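Local structure of transcriptional regulator, MerR family (3GPV) at the interface of chains A and B. The protein probably binds DNA as a transcription factor of the MerR family, through a helix-turn-helix domain joined to a long coiled-coil helix. Sequence-based numbering; all coordinates share one arbitrary frame. Chains: chain A/B, Transcriptional regulator, MerR family.

The interface of chains A and B. Residues chain A 65, 82, 86, 96-97, 100; chain B 120-121, 124-125, 128.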
loop_
_atom_site.group_PDB
_atom_site.type_symbol
_atom_site.label_atom_id
_atom_site.label_comp_id
_atom_site.label_asym_id
_atom_site.label_seq_id
_atom_site.Cartn_x
_atom_site.Cartn_y
_atom_site.Cartn_z
HETATM N N MSE A 65 -12.307 10.865 -2.559
HETATM C CA MSE A 65 -11.100 10.892 -3.373
HETATM C C MSE A 65 -9.842 10.893 -2.526
HETATM O O MSE A 65 -8.874 10.225 -2.846
HETATM C CB MSE A 65 -11.106 12.085 -4.336
HETATM C CG MSE A 65 -9.881 12.096 -5.255
HETATM SE SE MSE A 65 -9.734 10.469 -6.369
HETATM C CE MSE A 65 -11.306 10.881 -7.431
ATOM N N PHE A 82 -3.488 18.408 -4.630
ATOM C CA PHE A 82 -4.668 18.135 -5.450
ATOM C C PHE A 82 -5.883 18.867 -4.875
ATOM O O PHE A 82 -6.676 19.454 -5.602
ATOM C CB PHE A 82 -4.948 16.623 -5.493
ATOM C CG PHE A 82 -6.296 16.269 -6.062
ATOM C CD1 PHE A 82 -6.557 16.415 -7.414
ATOM C CD2 PHE A 82 -7.319 15.832 -5.228
ATOM C CE1 PHE A 82 -7.824 16.133 -7.925
ATOM C CE2 PHE A 82 -8.583 15.551 -5.724
ATOM C CZ PHE A 82 -8.840 15.701 -7.073
ATOM N N SER A 86 -8.186 21.887 -6.599
ATOM C CA SER A 86 -9.624 21.743 -6.745
ATOM C C SER A 86 -10.404 22.959 -6.283
ATOM O O SER A 86 -11.410 23.318 -6.877
ATOM C CB SER A 86 -10.110 20.530 -5.968
ATOM O OG SER A 86 -9.484 19.355 -6.438
ATOM N N ARG A 96 -5.045 18.942 -12.593
ATOM C CA ARG A 96 -5.747 17.857 -11.935
ATOM C C ARG A 96 -5.938 16.653 -12.855
ATOM O O ARG A 96 -5.679 15.526 -12.456
ATOM C CB ARG A 96 -7.078 18.381 -11.385
ATOM C CG ARG A 96 -6.885 19.286 -10.153
ATOM C CD ARG A 96 -8.205 19.836 -9.622
ATOM N NE ARG A 96 -8.665 21.011 -10.361
ATOM C CZ ARG A 96 -9.911 21.184 -10.794
ATOM N NH1 ARG A 96 -10.833 20.252 -10.575
ATOM N NH2 ARG A 96 -10.247 22.299 -11.430
ATOM N N LEU A 97 -6.372 16.895 -14.087
ATOM C CA LEU A 97 -6.559 15.818 -15.064
ATOM C C LEU A 97 -5.252 15.041 -15.191
ATOM O O LEU A 97 -5.236 13.813 -15.136
ATOM C CB LEU A 97 -6.935 16.406 -16.420
ATOM C CG LEU A 97 -7.193 15.422 -17.554
ATOM C CD1 LEU A 97 -8.328 14.508 -17.166
ATOM C CD2 LEU A 97 -7.528 16.180 -18.820
HETATM N N MSE A 100 -4.714 12.841 -12.197
HETATM C CA MSE A 100 -5.560 11.660 -12.177
HETATM C C MSE A 100 -5.113 10.652 -13.202
HETATM O O MSE A 100 -5.104 9.465 -12.917
HETATM C CB MSE A 100 -7.032 12.015 -12.405
HETATM C CG MSE A 100 -7.681 12.693 -11.262
HETATM SE SE MSE A 100 -7.826 11.590 -9.674
HETATM C CE MSE A 100 -6.293 12.382 -8.781
ATOM N N LYS B 120 -12.984 4.970 -9.232
ATOM C CA LYS B 120 -13.180 6.323 -8.741
ATOM C C LYS B 120 -12.272 7.310 -9.483
ATOM O O LYS B 120 -12.724 8.379 -9.884
ATOM C CB LYS B 120 -12.919 6.366 -7.236
ATOM C CG LYS B 120 -13.947 5.579 -6.438
ATOM C CD LYS B 120 -13.529 5.430 -4.995
ATOM C CE LYS B 120 -14.598 4.718 -4.182
ATOM N NZ LYS B 120 -14.145 4.519 -2.779
ATOM N N ILE B 121 -11.003 6.949 -9.672
ATOM C CA ILE B 121 -10.065 7.820 -10.384
ATOM C C ILE B 121 -10.543 8.049 -11.811
ATOM O O ILE B 121 -10.445 9.153 -12.324
ATOM C CB ILE B 121 -8.615 7.217 -10.476
ATOM C CG1 ILE B 121 -7.856 7.374 -9.158
ATOM C CG2 ILE B 121 -7.809 7.958 -11.538
ATOM C CD1 ILE B 121 -8.346 6.526 -8.092
ATOM N N LYS B 124 -13.414 10.456 -12.072
ATOM C CA LYS B 124 -12.933 11.820 -11.916
ATOM C C LYS B 124 -12.351 12.290 -13.240
ATOM O O LYS B 124 -12.492 13.451 -13.615
ATOM C CB LYS B 124 -11.870 11.877 -10.821
ATOM C CG LYS B 124 -11.384 13.277 -10.481
ATOM C CD LYS B 124 -12.504 14.169 -9.961
ATOM C CE LYS B 124 -13.045 13.656 -8.649
ATOM N NZ LYS B 124 -14.119 14.519 -8.087
ATOM N N ILE B 125 -11.698 11.377 -13.947
ATOM C CA ILE B 125 -11.110 11.705 -15.236
ATOM C C ILE B 125 -12.206 12.075 -16.223
ATOM O O ILE B 125 -12.117 13.085 -16.914
ATOM C CB ILE B 125 -10.274 10.519 -15.789
ATOM C CG1 ILE B 125 -8.980 10.389 -14.976
ATOM C CG2 ILE B 125 -9.972 10.731 -17.273
ATOM C CD1 ILE B 125 -8.174 9.144 -15.267
ATOM N N TYR B 128 -13.511 15.553 -15.329
ATOM C CA TYR B 128 -12.607 16.632 -15.724
ATOM C C TYR B 128 -12.619 16.904 -17.216
ATOM O O TYR B 128 -12.327 18.013 -17.658
ATOM C CB TYR B 128 -11.171 16.330 -15.293
ATOM C CG TYR B 128 -10.940 16.381 -13.800
ATOM C CD1 TYR B 128 -11.782 17.115 -12.964
ATOM C CD2 TYR B 128 -9.853 15.732 -13.227
ATOM C CE1 TYR B 128 -11.543 17.203 -11.597
ATOM C CE2 TYR B 128 -9.604 15.817 -11.858
ATOM C CZ TYR B 128 -10.451 16.554 -11.051
ATOM O OH TYR B 128 -10.187 16.649 -9.707
#
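Where B:Tyr128 meets A:Arg96, the long helices 93-128 of chain B and 93-127 of chain A run antiparallel with a marked tilt, the last turns of the former lying against the start of the latter, with A helices 57-70 and 76-88 close by. The tyrosine enters hydroxyl first: OH points at the rim of the A:Phe82 ring near CE1 and CZ, a contact too short to interpret. A:Arg96 spans one tyrosine face, its CB over the rim near CE2 (3.6 Å). The bend at chi3 (-82°) turns the chain's end along the ring, and NH1 stands above the same face, just beyond the rim at CE1 (3.3 Å), the guanidinium steeply inclined to the ring (85°). B:Lys124 O lies over the opposite face, offset toward the rim, flanking the ring on both sides. From the rim, A:Met100 CG approaches CE2 (3.7 Å). A:Met100 and A:Met65 are selenomethionines; the former packs CB against B:Ile125 CG1 (3.6 Å), while its selenium approaches B:Ile121 CG2 (4.1 Å). The aliphatic part of B:Lys124, bent at chi2 and chi3, passes A:Met65 CE, with a snug 3.5 Å approach from its own CE. Beyond the hydroxyl tip, A:Ser86 OG hydrogen-bonds to A:Phe82 O (2.9 Å) and lies over one phenylalanine face. This mainly apolar contact joins one subunit's coiled-coil end to its partner's N-terminal domain and long-helix start; two-fold symmetry repeats it, as befits a MerR-type dimer.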